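Local coordinates for protein metal-dependent hydrolase (Lactobacillus plantarum, PDB 2F6K) that probably acts as a manganese-dependent decarboxylase of the amidohydrolase family, related to the enzyme that removes carbon dioxide from aminocarboxymuconate semialdehyde, at residues Glu17-Lys20 with Arg21-Gly25; Gln142-Ala146 with Arg147-Val151; Ile160-Lys163 with Asn164-Ile167; Tyr225-Val229 with Tyr230-His234; Pro250-Met253 with Ser254-Pro258. All blocks are in the same frame, centred on the assembly; numbering follows the deposited sequence.

Interaction 1 of 5, residues Glu17-Lys20 with Arg21-Gly25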
loop_
_atom_site.group_PDB
_atom_site.type_symbol
_atom_site.label_atom_id
_atom_site.label_comp_id
_atom_site.label_asym_id
_atom_site.label_seq_id
_atom_site.Cartn_x
_atom_site.Cartn_y
_atom_site.Cartn_z
ATOM N N GLU A 17 -0.302 17.751 -21.920
ATOM C CA GLU A 17 1.001 17.189 -22.260
ATOM C C GLU A 17 1.627 16.535 -21.037
ATOM O O GLU A 17 2.346 15.544 -21.153
ATOM C CB GLU A 17 1.934 18.270 -22.808
ATOM C CG GLU A 17 1.292 19.104 -23.903
ATOM C CD GLU A 17 2.291 19.927 -24.701
ATOM O OE1 GLU A 17 3.272 20.434 -24.110
ATOM O OE2 GLU A 17 2.081 20.077 -25.926
ATOM N N ALA A 18 1.351 17.088 -19.862
ATOM C CA ALA A 18 1.889 16.527 -18.632
ATOM C C ALA A 18 1.229 15.171 -18.354
ATOM O O ALA A 18 1.869 14.248 -17.843
ATOM C CB ALA A 18 1.650 17.489 -17.461
ATOM N N LEU A 19 -0.052 15.049 -18.692
ATOM C CA LEU A 19 -0.751 13.793 -18.464
ATOM C C LEU A 19 -0.188 12.705 -19.365
ATOM O O LEU A 19 0.062 11.588 -18.904
ATOM C CB LEU A 19 -2.260 13.943 -18.699
ATOM C CG LEU A 19 -3.062 14.747 -17.667
ATOM C CD1 LEU A 19 -4.516 14.845 -18.096
ATOM C CD2 LEU A 19 -2.948 14.086 -16.304
ATOM N N LYS A 20 0.026 13.014 -20.640
ATOM C CA LYS A 20 0.572 12.012 -21.551
ATOM C C LYS A 20 1.982 11.599 -21.133
ATOM O O LYS A 20 2.348 10.424 -21.174
ATOM C CB LYS A 20 0.610 12.541 -22.988
ATOM C CG LYS A 20 -0.754 12.776 -23.598
ATOM C CD LYS A 20 -0.646 13.248 -25.050
ATOM C CE LYS A 20 -2.016 13.647 -25.616
ATOM N NZ LYS A 20 -3.032 12.553 -25.487
ATOM N N ARG A 21 2.766 12.578 -20.714
ATOM C CA ARG A 21 4.139 12.338 -20.316
ATOM C C ARG A 21 4.326 11.559 -19.007
ATOM O O ARG A 21 5.234 10.738 -18.909
ATOM C CB ARG A 21 4.873 13.688 -20.245
ATOM C CG ARG A 21 6.349 13.608 -19.883
ATOM C CD ARG A 21 7.111 14.909 -20.192
ATOM N NE ARG A 21 6.893 15.979 -19.216
ATOM C CZ ARG A 21 5.917 16.886 -19.275
ATOM N NH1 ARG A 21 5.042 16.871 -20.271
ATOM N NH2 ARG A 21 5.820 17.821 -18.338
ATOM N N HIS A 22 3.464 11.785 -18.018
ATOM C CA HIS A 22 3.624 11.122 -16.718
ATOM C C HIS A 22 2.655 10.000 -16.356
ATOM O O HIS A 22 2.948 9.181 -15.486
ATOM C CB HIS A 22 3.591 12.164 -15.588
ATOM C CG HIS A 22 4.686 13.182 -15.665
ATOM N ND1 HIS A 22 6.022 12.843 -15.642
ATOM C CD2 HIS A 22 4.642 14.532 -15.771
ATOM C CE1 HIS A 22 6.755 13.940 -15.733
ATOM N NE2 HIS A 22 5.942 14.980 -15.812
ATOM N N VAL A 23 1.498 9.955 -16.994
ATOM C CA VAL A 23 0.540 8.916 -16.662
ATOM C C VAL A 23 0.385 7.910 -17.792
ATOM O O VAL A 23 -0.004 8.269 -18.904
ATOM C CB VAL A 23 -0.843 9.522 -16.340
ATOM C CG1 VAL A 23 -1.823 8.423 -15.975
ATOM C CG2 VAL A 23 -0.723 10.526 -15.203
ATOM N N PRO A 24 0.717 6.634 -17.530
ATOM C CA PRO A 24 0.581 5.608 -18.573
ATOM C C PRO A 24 -0.898 5.227 -18.701
ATOM O O PRO A 24 -1.595 5.071 -17.695
ATOM C CB PRO A 24 1.441 4.464 -18.045
ATOM C CG PRO A 24 1.259 4.585 -16.552
ATOM C CD PRO A 24 1.359 6.083 -16.320
ATOM N N GLY A 25 -1.378 5.101 -19.934
ATOM C CA GLY A 25 -2.774 4.751 -20.138
ATOM C C GLY A 25 -3.709 5.914 -19.842
ATOM O O GLY A 25 -3.308 7.076 -19.929
HETATM O O HOH W 1 0.601 8.184 -21.484
#
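R21 sends its CG anti to the backbone N (chi1 -178°) and then bends at chi3 (77°), a fold that carries its guanidinium back along the helix, beside E17 O and A18 CA. There NH1 stands 3.1 Å from E17 O, but at an angle too poor for a hydrogen bond, and CZ lies 4.1 Å from A18 CA. The small side chain of A18 suits a helix turn along which a long arginine must pass. E17 and R21 carry opposite charges one turn apart, yet E17 OE1 and R21 NH1 remain 5.5 Å from each other; the salt bridge of R21 runs from NH2 to E68, which also takes a hydrogen bond from H22 NE2. H22 CD2 sits 4.0 Å above the plane of the R21 guanidinium, offset toward its rim, while F63 stacks on the imidazole, and two residues of differing length thus share one acid.

The backbone bonds R21 N to E17 O, H22 N to A18 O and V23 N to L19 O continue the helical pattern to its last turn. V23 then leaves helical angles, and its CG2 meets L19 CD2 at 4.3 Å; a beta-branched residue is at home in that extended conformation. A water donates to both K20 O and V23 O, satisfying carbonyls where the turn opens. This is the C-terminal end of helix 13-22, which follows strand 3-9, the strand bearing manganese ligands H7 and H9, in an amidohydrolase of the TIM-barrel clan.

Interaction 2 of 5, residues Gln142-Ala146 with Arg147-Val151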
loop_
_atom_site.group_PDB
_atom_site.type_symbol
_atom_site.label_atom_id
_atom_site.label_comp_id
_atom_site.label_asym_id
_atom_site.label_seq_id
_atom_site.Cartn_x
_atom_site.Cartn_y
_atom_site.Cartn_z
ATOM N N GLN A 142 -4.801 29.390 6.660
ATOM C CA GLN A 142 -4.846 30.724 7.247
ATOM C C GLN A 142 -5.035 31.797 6.181
ATOM O O GLN A 142 -5.855 32.694 6.340
ATOM C CB GLN A 142 -3.571 30.984 8.043
ATOM C CG GLN A 142 -3.321 29.937 9.103
ATOM C CD GLN A 142 -1.993 30.125 9.804
ATOM O OE1 GLN A 142 -1.001 30.524 9.190
ATOM N NE2 GLN A 142 -1.959 29.820 11.094
ATOM N N GLU A 143 -4.283 31.701 5.092
ATOM C CA GLU A 143 -4.406 32.675 4.013
ATOM C C GLU A 143 -5.789 32.620 3.373
ATOM O O GLU A 143 -6.302 33.635 2.903
ATOM C CB GLU A 143 -3.349 32.423 2.939
ATOM C CG GLU A 143 -1.924 32.800 3.339
ATOM C CD GLU A 143 -1.780 34.272 3.717
ATOM O OE1 GLU A 143 -2.573 35.106 3.223
ATOM O OE2 GLU A 143 -0.862 34.597 4.498
ATOM N N LEU A 144 -6.382 31.429 3.354
ATOM C CA LEU A 144 -7.698 31.241 2.762
ATOM C C LEU A 144 -8.795 31.717 3.695
ATOM O O LEU A 144 -9.780 32.302 3.254
ATOM C CB LEU A 144 -7.917 29.764 2.404
ATOM C CG LEU A 144 -7.226 29.264 1.130
ATOM C CD1 LEU A 144 -7.208 27.741 1.087
ATOM C CD2 LEU A 144 -7.944 29.825 -0.078
ATOM N N ASP A 145 -8.629 31.468 4.988
ATOM C CA ASP A 145 -9.637 31.885 5.955
ATOM C C ASP A 145 -9.665 33.406 6.085
ATOM O O ASP A 145 -10.719 34.007 6.287
ATOM C CB ASP A 145 -9.366 31.262 7.324
ATOM C CG ASP A 145 -10.540 31.425 8.280
ATOM O OD1 ASP A 145 -11.587 30.776 8.071
ATOM O OD2 ASP A 145 -10.422 32.211 9.236
ATOM N N ALA A 146 -8.503 34.031 5.963
ATOM C CA ALA A 146 -8.425 35.479 6.077
ATOM C C ALA A 146 -9.194 36.161 4.946
ATOM O O ALA A 146 -9.596 37.321 5.067
ATOM C CB ALA A 146 -6.967 35.926 6.074
ATOM N N ARG A 147 -9.401 35.439 3.851
ATOM C CA ARG A 147 -10.120 36.000 2.712
ATOM C C ARG A 147 -11.516 35.415 2.566
ATOM O O ARG A 147 -12.206 35.697 1.588
ATOM C CB ARG A 147 -9.320 35.774 1.424
ATOM C CG ARG A 147 -7.941 36.412 1.458
ATOM C CD ARG A 147 -7.064 36.014 0.275
ATOM N NE ARG A 147 -5.850 36.832 0.230
ATOM C CZ ARG A 147 -4.849 36.748 1.102
ATOM N NH1 ARG A 147 -4.904 35.866 2.092
ATOM N NH2 ARG A 147 -3.809 37.566 0.999
ATOM N N GLN A 148 -11.942 34.612 3.540
ATOM C CA GLN A 148 -13.275 34.002 3.486
ATOM C C GLN A 148 -13.442 33.365 2.117
ATOM O O GLN A 148 -14.492 33.468 1.495
ATOM C CB GLN A 148 -14.349 35.069 3.680
ATOM C CG GLN A 148 -14.370 35.682 5.063
ATOM C CD GLN A 148 -14.864 37.109 5.050
ATOM O OE1 GLN A 148 -14.194 37.997 4.519
ATOM N NE2 GLN A 148 -16.040 37.344 5.632
ATOM N N ALA A 149 -12.384 32.708 1.662
ATOM C CA ALA A 149 -12.354 32.076 0.357
ATOM C C ALA A 149 -13.219 30.822 0.174
ATOM O O ALA A 149 -13.504 30.066 1.121
ATOM C CB ALA A 149 -10.903 31.753 0.002
ATOM N N ILE A 150 -13.641 30.625 -1.068
ATOM C CA ILE A 150 -14.403 29.451 -1.443
ATOM C C ILE A 150 -13.328 28.397 -1.750
ATOM O O ILE A 150 -12.397 28.656 -2.519
ATOM C CB ILE A 150 -15.222 29.706 -2.728
ATOM C CG1 ILE A 150 -16.354 30.700 -2.444
ATOM C CG2 ILE A 150 -15.765 28.384 -3.273
ATOM C CD1 ILE A 150 -16.973 31.283 -3.685
ATOM N N VAL A 151 -13.436 27.226 -1.136
ATOM C CA VAL A 151 -12.488 26.151 -1.376
ATOM C C VAL A 151 -13.266 24.932 -1.855
ATOM O O VAL A 151 -14.041 24.335 -1.101
ATOM C CB VAL A 151 -11.714 25.796 -0.097
ATOM C CG1 VAL A 151 -10.904 24.547 -0.315
ATOM C CG2 VAL A 151 -10.796 26.946 0.291
#
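R147 and L144 meet in a Schellman motif, the turn that ends helix 138-145 and starts the chain toward strand 150-154 of the barrel. The side chain of R147 runs back along the helix. Its CB stands 4.0 Å from L144 O; CG and CD pass E143 O, CG at 3.5 Å; and the extended chain delivers NH1 to two acceptors of one residue. NH1 donates to E143 O at 2.8 Å, in the guanidinium plane, and to E143 OE1 at 2.7 Å in a salt bridge tilted 20° from that plane. E143, bent at chi2, lies alongside with its carboxylate turned 50° from the guanidinium. The other terminal nitrogen, NH2, makes a salt bridge with D114 on helix 102-114, making arginine apt here: it ties the helix end both to itself and to its neighbour.

Q148 has the positive phi of the C-prime position; Q148 N to D145 O and A149 N to L144 O together make the motif. Beneath the polar turn, L144 CD2 packs on A149 CB at 3.5 Å and its CD1 on V151 CG2, crossing the valine at about a right angle. L144 O, of a buried leucine, is gripped twice, R147 N and A149 N reaching it from opposite faces of its carbonyl plane, A149 N at 3.1 Å.

Interaction 3 of 5, residues Ile160-Lys163 with Asn164-Ile167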
loop_
_atom_site.group_PDB
_atom_site.type_symbol
_atom_site.label_atom_id
_atom_site.label_comp_id
_atom_site.label_asym_id
_atom_site.label_seq_id
_atom_site.Cartn_x
_atom_site.Cartn_y
_atom_site.Cartn_z
ATOM N N ILE A 160 -3.592 4.921 -1.966
ATOM C CA ILE A 160 -3.365 3.497 -2.171
ATOM C C ILE A 160 -4.633 2.705 -1.855
ATOM O O ILE A 160 -5.433 3.100 -0.999
ATOM C CB ILE A 160 -2.231 2.962 -1.277
ATOM C CG1 ILE A 160 -2.646 3.074 0.188
ATOM C CG2 ILE A 160 -0.947 3.742 -1.523
ATOM C CD1 ILE A 160 -1.682 2.415 1.138
ATOM N N LEU A 161 -4.802 1.581 -2.548
ATOM C CA LEU A 161 -5.967 0.714 -2.371
ATOM C C LEU A 161 -5.583 -0.753 -2.526
ATOM O O LEU A 161 -4.523 -1.070 -3.060
ATOM C CB LEU A 161 -7.030 1.042 -3.424
ATOM C CG LEU A 161 -7.718 2.400 -3.370
ATOM C CD1 LEU A 161 -8.626 2.564 -4.576
ATOM C CD2 LEU A 161 -8.511 2.503 -2.078
ATOM N N PRO A 162 -6.447 -1.670 -2.063
ATOM C CA PRO A 162 -6.155 -3.102 -2.184
ATOM C C PRO A 162 -5.922 -3.431 -3.661
ATOM O O PRO A 162 -6.670 -2.983 -4.534
ATOM C CB PRO A 162 -7.418 -3.754 -1.636
ATOM C CG PRO A 162 -7.875 -2.775 -0.609
ATOM C CD PRO A 162 -7.704 -1.454 -1.327
ATOM N N LYS A 163 -4.889 -4.218 -3.935
ATOM C CA LYS A 163 -4.524 -4.570 -5.303
ATOM C C LYS A 163 -5.426 -5.591 -5.989
ATOM O O LYS A 163 -5.692 -5.479 -7.188
ATOM C CB LYS A 163 -3.076 -5.071 -5.326
ATOM C CG LYS A 163 -2.582 -5.511 -6.690
ATOM C CD LYS A 163 -1.138 -5.994 -6.628
ATOM C CE LYS A 163 -0.619 -6.330 -8.020
ATOM N NZ LYS A 163 0.820 -6.752 -8.020
ATOM N N ASN A 164 -5.893 -6.579 -5.230
ATOM C CA ASN A 164 -6.739 -7.630 -5.789
ATOM C C ASN A 164 -8.231 -7.523 -5.536
ATOM O O ASN A 164 -8.846 -8.467 -5.048
ATOM C CB ASN A 164 -6.267 -8.998 -5.305
ATOM C CG ASN A 164 -4.930 -9.387 -5.891
ATOM O OD1 ASN A 164 -4.764 -9.448 -7.111
ATOM N ND2 ASN A 164 -3.966 -9.652 -5.024
ATOM N N VAL A 165 -8.810 -6.379 -5.877
ATOM C CA VAL A 165 -10.243 -6.175 -5.725
ATOM C C VAL A 165 -10.673 -5.088 -6.707
ATOM O O VAL A 165 -9.934 -4.132 -6.941
ATOM C CB VAL A 165 -10.618 -5.763 -4.272
ATOM C CG1 VAL A 165 -10.166 -4.335 -3.984
ATOM C CG2 VAL A 165 -12.120 -5.908 -4.065
ATOM N N ASP A 166 -11.856 -5.251 -7.295
ATOM C CA ASP A 166 -12.386 -4.287 -8.257
ATOM C C ASP A 166 -11.379 -3.984 -9.368
ATOM O O ASP A 166 -11.366 -2.886 -9.924
ATOM C CB ASP A 166 -12.774 -2.983 -7.545
ATOM C CG ASP A 166 -13.690 -3.215 -6.350
ATOM O OD1 ASP A 166 -14.654 -3.992 -6.483
ATOM O OD2 ASP A 166 -13.453 -2.614 -5.277
ATOM N N ILE A 167 -10.540 -4.964 -9.690
ATOM C CA ILE A 167 -9.525 -4.802 -10.725
ATOM C C ILE A 167 -10.056 -4.128 -11.988
ATOM O O ILE A 167 -11.022 -4.593 -12.597
ATOM C CB ILE A 167 -8.898 -6.164 -11.114
ATOM C CG1 ILE A 167 -8.080 -6.709 -9.938
ATOM C CG2 ILE A 167 -8.017 -6.005 -12.360
ATOM C CD1 ILE A 167 -7.381 -8.040 -10.225
#
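P162 and V165 make the apolar part of this contact: P162 CB meets V165 CG1 at 3.7 Å, closing a bend in the loop between strand 150-154 and helix 171-189. The methyl reaches the ring because V165 CG1 lies between the backbone N and the carbonyl carbon (chi1 72°), which turns it back toward the proline; CG1 is also 3.8 Å from P162 O. Proline suits the spot, its ring restricting phi and offering a compact apolar edge, and Y131 of the third subunit packs on both residues. Further round the turn, I167 CG1 approaches K163 O at 3.8 Å, a van der Waals contact between a methylene and a carbonyl.

No hydrogen bond joins residues 160-163 to 164-167. Several polar groups look outward instead, to other chains. K163 O accepts from R128 NH2 of the second subunit, N164 ND2 donates to R128 O of that same subunit, and I167 O accepts from K189 NZ of the third. An asparagine suits position 164, being short enough to hold its amide close to the loop backbone. A leucine in its place would probably leave R128 O of the second subunit without its amide donor and weaken that link between chains.

The chemistry implies a loop whose two halves hold each other by van der Waals packing, while several of its polar groups bond to other subunits; its shape therefore probably depends in part on the tetramer around it.

Interaction 4 of 5, residues Tyr225-Val229 with Tyr230-His234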
loop_
_atom_site.group_PDB
_atom_site.type_symbol
_atom_site.label_atom_id
_atom_site.label_comp_id
_atom_site.label_asym_id
_atom_site.label_seq_id
_atom_site.Cartn_x
_atom_site.Cartn_y
_atom_site.Cartn_z
ATOM N N TYR A 225 -13.317 13.947 18.530
ATOM C CA TYR A 225 -12.934 15.151 17.799
ATOM C C TYR A 225 -13.579 16.404 18.378
ATOM O O TYR A 225 -13.243 17.519 17.988
ATOM C CB TYR A 225 -13.325 15.038 16.324
ATOM C CG TYR A 225 -12.664 13.907 15.576
ATOM C CD1 TYR A 225 -11.459 13.352 16.018
ATOM C CD2 TYR A 225 -13.215 13.427 14.390
ATOM C CE1 TYR A 225 -10.825 12.355 15.294
ATOM C CE2 TYR A 225 -12.591 12.433 13.658
ATOM C CZ TYR A 225 -11.397 11.904 14.114
ATOM O OH TYR A 225 -10.773 10.929 13.376
ATOM N N GLN A 226 -14.505 16.216 19.310
ATOM C CA GLN A 226 -15.204 17.339 19.917
ATOM C C GLN A 226 -15.909 18.148 18.829
ATOM O O GLN A 226 -15.991 19.378 18.899
ATOM C CB GLN A 226 -14.220 18.224 20.680
ATOM C CG GLN A 226 -13.558 17.528 21.870
ATOM C CD GLN A 226 -14.552 17.038 22.938
ATOM O OE1 GLN A 226 -15.769 17.194 22.809
ATOM N NE2 GLN A 226 -14.024 16.441 23.999
ATOM N N VAL A 227 -16.413 17.437 17.823
ATOM C CA VAL A 227 -17.111 18.059 16.699
ATOM C C VAL A 227 -18.505 17.451 16.477
ATOM O O VAL A 227 -18.707 16.245 16.635
ATOM C CB VAL A 227 -16.278 17.915 15.395
ATOM C CG1 VAL A 227 -17.007 18.526 14.216
ATOM C CG2 VAL A 227 -14.942 18.604 15.564
ATOM N N ASP A 228 -19.471 18.297 16.131
ATOM C CA ASP A 228 -20.828 17.826 15.868
ATOM C C ASP A 228 -20.933 17.745 14.346
ATOM O O ASP A 228 -21.085 18.762 13.673
ATOM C CB ASP A 228 -21.854 18.818 16.423
ATOM C CG ASP A 228 -23.281 18.312 16.301
ATOM O OD1 ASP A 228 -23.655 17.826 15.207
ATOM O OD2 ASP A 228 -24.031 18.411 17.300
ATOM N N VAL A 229 -20.840 16.537 13.805
ATOM C CA VAL A 229 -20.874 16.352 12.361
ATOM C C VAL A 229 -22.103 16.980 11.701
ATOM O O VAL A 229 -22.019 17.512 10.587
ATOM C CB VAL A 229 -20.747 14.831 12.004
ATOM C CG1 VAL A 229 -21.982 14.061 12.459
ATOM C CG2 VAL A 229 -20.495 14.666 10.515
ATOM N N TYR A 230 -23.235 16.941 12.397
ATOM C CA TYR A 230 -24.471 17.514 11.870
ATOM C C TYR A 230 -24.397 19.028 11.733
ATOM O O TYR A 230 -25.011 19.588 10.826
ATOM C CB TYR A 230 -25.650 17.124 12.753
ATOM C CG TYR A 230 -25.775 15.632 12.875
ATOM C CD1 TYR A 230 -26.070 14.842 11.757
ATOM C CD2 TYR A 230 -25.570 14.995 14.102
ATOM C CE1 TYR A 230 -26.163 13.452 11.861
ATOM C CE2 TYR A 230 -25.660 13.615 14.218
ATOM C CZ TYR A 230 -25.958 12.846 13.095
ATOM O OH TYR A 230 -26.054 11.473 13.219
ATOM N N ASP A 231 -23.667 19.699 12.623
ATOM C CA ASP A 231 -23.526 21.151 12.504
ATOM C C ASP A 231 -22.632 21.447 11.306
ATOM O O ASP A 231 -22.883 22.384 10.545
ATOM C CB ASP A 231 -22.904 21.769 13.760
ATOM C CG ASP A 231 -23.852 21.778 14.934
ATOM O OD1 ASP A 231 -25.069 21.999 14.712
ATOM O OD2 ASP A 231 -23.378 21.580 16.076
ATOM N N VAL A 232 -21.589 20.637 11.139
ATOM C CA VAL A 232 -20.666 20.820 10.026
ATOM C C VAL A 232 -21.384 20.633 8.681
ATOM O O VAL A 232 -21.121 21.359 7.716
ATOM C CB VAL A 232 -19.477 19.836 10.123
ATOM C CG1 VAL A 232 -18.507 20.078 8.981
ATOM C CG2 VAL A 232 -18.768 20.011 11.457
HETATM N N MSE A 233 -22.295 19.666 8.623
HETATM C CA MSE A 233 -23.036 19.417 7.393
HETATM C C MSE A 233 -23.904 20.618 7.025
HETATM O O MSE A 233 -24.262 20.805 5.863
HETATM C CB MSE A 233 -23.893 18.154 7.536
HETATM C CG MSE A 233 -23.071 16.847 7.589
HETATM SE SE MSE A 233 -22.025 16.504 5.963
HETATM C CE MSE A 233 -23.479 15.922 4.829
ATOM N N HIS A 234 -24.234 21.438 8.015
ATOM C CA HIS A 234 -25.042 22.630 7.768
ATOM C C HIS A 234 -24.138 23.769 7.329
ATOM O O HIS A 234 -24.551 24.661 6.593
ATOM C CB HIS A 234 -25.781 23.054 9.042
ATOM C CG HIS A 234 -27.002 22.240 9.335
ATOM N ND1 HIS A 234 -27.430 21.976 10.619
ATOM C CD2 HIS A 234 -27.899 21.651 8.510
ATOM C CE1 HIS A 234 -28.536 21.256 10.572
ATOM N NE2 HIS A 234 -28.842 21.046 9.304
#
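A helix N-cap joins D228 to D231 at the start of helix 229-235. With its CG anti to the backbone N (chi1 -174°), the cap residue brings OD1 over the first turn, where it accepts from D231 N at 3.2 Å, the donor lying above the carboxylate plane. Aspartate is a natural choice, short and ready to accept from an amide in the first turn, which has no full helical partner. D228 O takes V232 N at 3.2 Å and, weakly, D231 N. A price is paid nearby: D228 OD2 and D231 OD2 approach to 3.5 Å, although the positive helix end probably eases the repulsion. An alanine at D228 would remove the carboxylate and would probably leave D231 N with only its weak bond to D228 O.

V229 CG1 sits almost squarely over one face of the Y230 ring, 3.9 Å from its centroid and 5° off the normal, a CH-pi contact between neighbours in sequence. On the buried side V227 CG1 meets V232 CG2 at 3.6 Å, the two valines crossing at about a right angle and bracing the incoming loop against the helix.

Around this turn, Y230 OH is hydrogen-bonded to D215 of helix 210-225, V232 and M233 (a selenomethionine) pack on F184 of helix 171-189, and R247 of the third subunit touches Y230.

Interaction 5 of 5, residues Pro250-Met253 with Ser254-Pro258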
loop_
_atom_site.group_PDB
_atom_site.type_symbol
_atom_site.label_atom_id
_atom_site.label_comp_id
_atom_site.label_asym_id
_atom_site.label_seq_id
_atom_site.Cartn_x
_atom_site.Cartn_y
_atom_site.Cartn_z
ATOM N N PRO A 250 -31.530 13.259 -2.191
ATOM C CA PRO A 250 -32.591 13.268 -1.172
ATOM C C PRO A 250 -32.056 12.992 0.244
ATOM O O PRO A 250 -32.507 13.607 1.215
ATOM C CB PRO A 250 -33.540 12.176 -1.658
ATOM C CG PRO A 250 -33.443 12.324 -3.154
ATOM C CD PRO A 250 -31.936 12.449 -3.356
ATOM N N THR A 251 -31.099 12.072 0.364
ATOM C CA THR A 251 -30.539 11.768 1.673
ATOM C C THR A 251 -29.776 12.990 2.196
ATOM O O THR A 251 -29.953 13.404 3.347
ATOM C CB THR A 251 -29.586 10.549 1.616
ATOM O OG1 THR A 251 -30.324 9.373 1.260
ATOM C CG2 THR A 251 -28.932 10.321 2.971
ATOM N N LEU A 252 -28.953 13.573 1.330
ATOM C CA LEU A 252 -28.148 14.739 1.669
ATOM C C LEU A 252 -28.970 15.934 2.153
ATOM O O LEU A 252 -28.505 16.720 2.981
ATOM C CB LEU A 252 -27.319 15.166 0.453
ATOM C CG LEU A 252 -26.552 16.487 0.605
ATOM C CD1 LEU A 252 -25.409 16.307 1.590
ATOM C CD2 LEU A 252 -26.023 16.938 -0.747
HETATM N N MSE A 253 -30.188 16.072 1.642
HETATM C CA MSE A 253 -31.031 17.199 2.018
HETATM C C MSE A 253 -31.569 17.135 3.441
HETATM O O MSE A 253 -32.100 18.123 3.953
HETATM C CB MSE A 253 -32.167 17.365 1.005
HETATM C CG MSE A 253 -31.640 17.686 -0.391
HETATM SE SE MSE A 253 -32.979 17.977 -1.751
HETATM C CE MSE A 253 -33.863 16.273 -1.619
ATOM N N SER A 254 -31.428 15.984 4.087
ATOM C CA SER A 254 -31.876 15.868 5.466
ATOM C C SER A 254 -30.716 16.283 6.383
ATOM O O SER A 254 -30.866 16.335 7.607
ATOM C CB SER A 254 -32.286 14.428 5.779
ATOM O OG SER A 254 -31.151 13.585 5.856
ATOM N N LEU A 255 -29.563 16.579 5.777
ATOM C CA LEU A 255 -28.368 16.977 6.525
ATOM C C LEU A 255 -27.823 18.341 6.103
ATOM O O LEU A 255 -27.314 19.093 6.929
ATOM C CB LEU A 255 -27.262 15.941 6.337
ATOM C CG LEU A 255 -27.442 14.540 6.913
ATOM C CD1 LEU A 255 -26.495 13.582 6.201
ATOM C CD2 LEU A 255 -27.174 14.554 8.404
ATOM N N ALA A 256 -27.929 18.649 4.815
ATOM C CA ALA A 256 -27.426 19.907 4.278
ATOM C C ALA A 256 -28.425 21.047 4.368
ATOM O O ALA A 256 -29.630 20.837 4.454
ATOM C CB ALA A 256 -27.006 19.719 2.829
ATOM N N GLN A 257 -27.904 22.265 4.341
ATOM C CA GLN A 257 -28.733 23.453 4.391
ATOM C C GLN A 257 -29.248 23.663 2.963
ATOM O O GLN A 257 -28.505 23.504 1.994
ATOM C CB GLN A 257 -27.884 24.651 4.834
ATOM C CG GLN A 257 -28.553 25.566 5.844
ATOM C CD GLN A 257 -27.666 26.734 6.243
ATOM O OE1 GLN A 257 -26.602 26.549 6.836
ATOM N NE2 GLN A 257 -28.101 27.948 5.914
ATOM N N PRO A 258 -30.534 24.008 2.819
ATOM C CA PRO A 258 -31.157 24.242 1.512
ATOM C C PRO A 258 -30.434 25.242 0.627
ATOM O O PRO A 258 -30.358 25.054 -0.584
ATOM C CB PRO A 258 -32.555 24.722 1.884
ATOM C CG PRO A 258 -32.849 23.902 3.097
ATOM C CD PRO A 258 -31.549 24.024 3.887
HETATM O O HOH W 2 -31.571 20.442 2.575
#
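S254 reaches T251 twice. Its OG donates to T251 O at 2.8 Å, in the carbonyl plane, and its N donates to the same oxygen at 3.1 Å from above that plane. A chi1 of 72° folds OG back over its own backbone, and serine is small enough to do this at a helix end. L252 O likewise accepts two amides, L255 N at 3.0 Å and A256 N at 2.7 Å. Under these bonds L252 CG packs against A256 CB at 3.9 Å, the alanine methyl fitting where the chain folds close. A water donates to M253 O and A256 O, joining the two carbonyls across the turn.

Beyond this shell, L252 and A256 rest on F238 of strand 237-239 and L261 of strand 261-262, and L252 also touches M233. T251 OG1 is bonded to R247 O, while S254 OG meets R247 NH1 of the third subunit and T251 packs on its counterpart there.

T251 O and L252 O are thus met by a hydroxyl and backbone amides, and M253 O and A256 O by a shared water, so the carbonyls of this turn find partners as the chain heads toward strand 261-262, while one serine serves both turn and subunit interface.

Four of the five contacts lie at helix ends: interactions 1, 2 and 5 finish helices, interaction 4 begins one, and interaction 3 is a loop without regular structure. Interaction 2, untouched by other chains, pairs a salt bridge with a buried apolar side facing the barrel strands. Interaction 1, nearer the surface, turns R21 and H22 to E68 and bridges two carbonyls with a water. Interaction 3 turns several polar groups to other subunits. Interactions 4 and 5, with centres about 14 Å apart, touch through Y230, M233 and H234 against L255 and Q257; both bury aliphatic groups inward and meet the third subunit, as interaction 3 does.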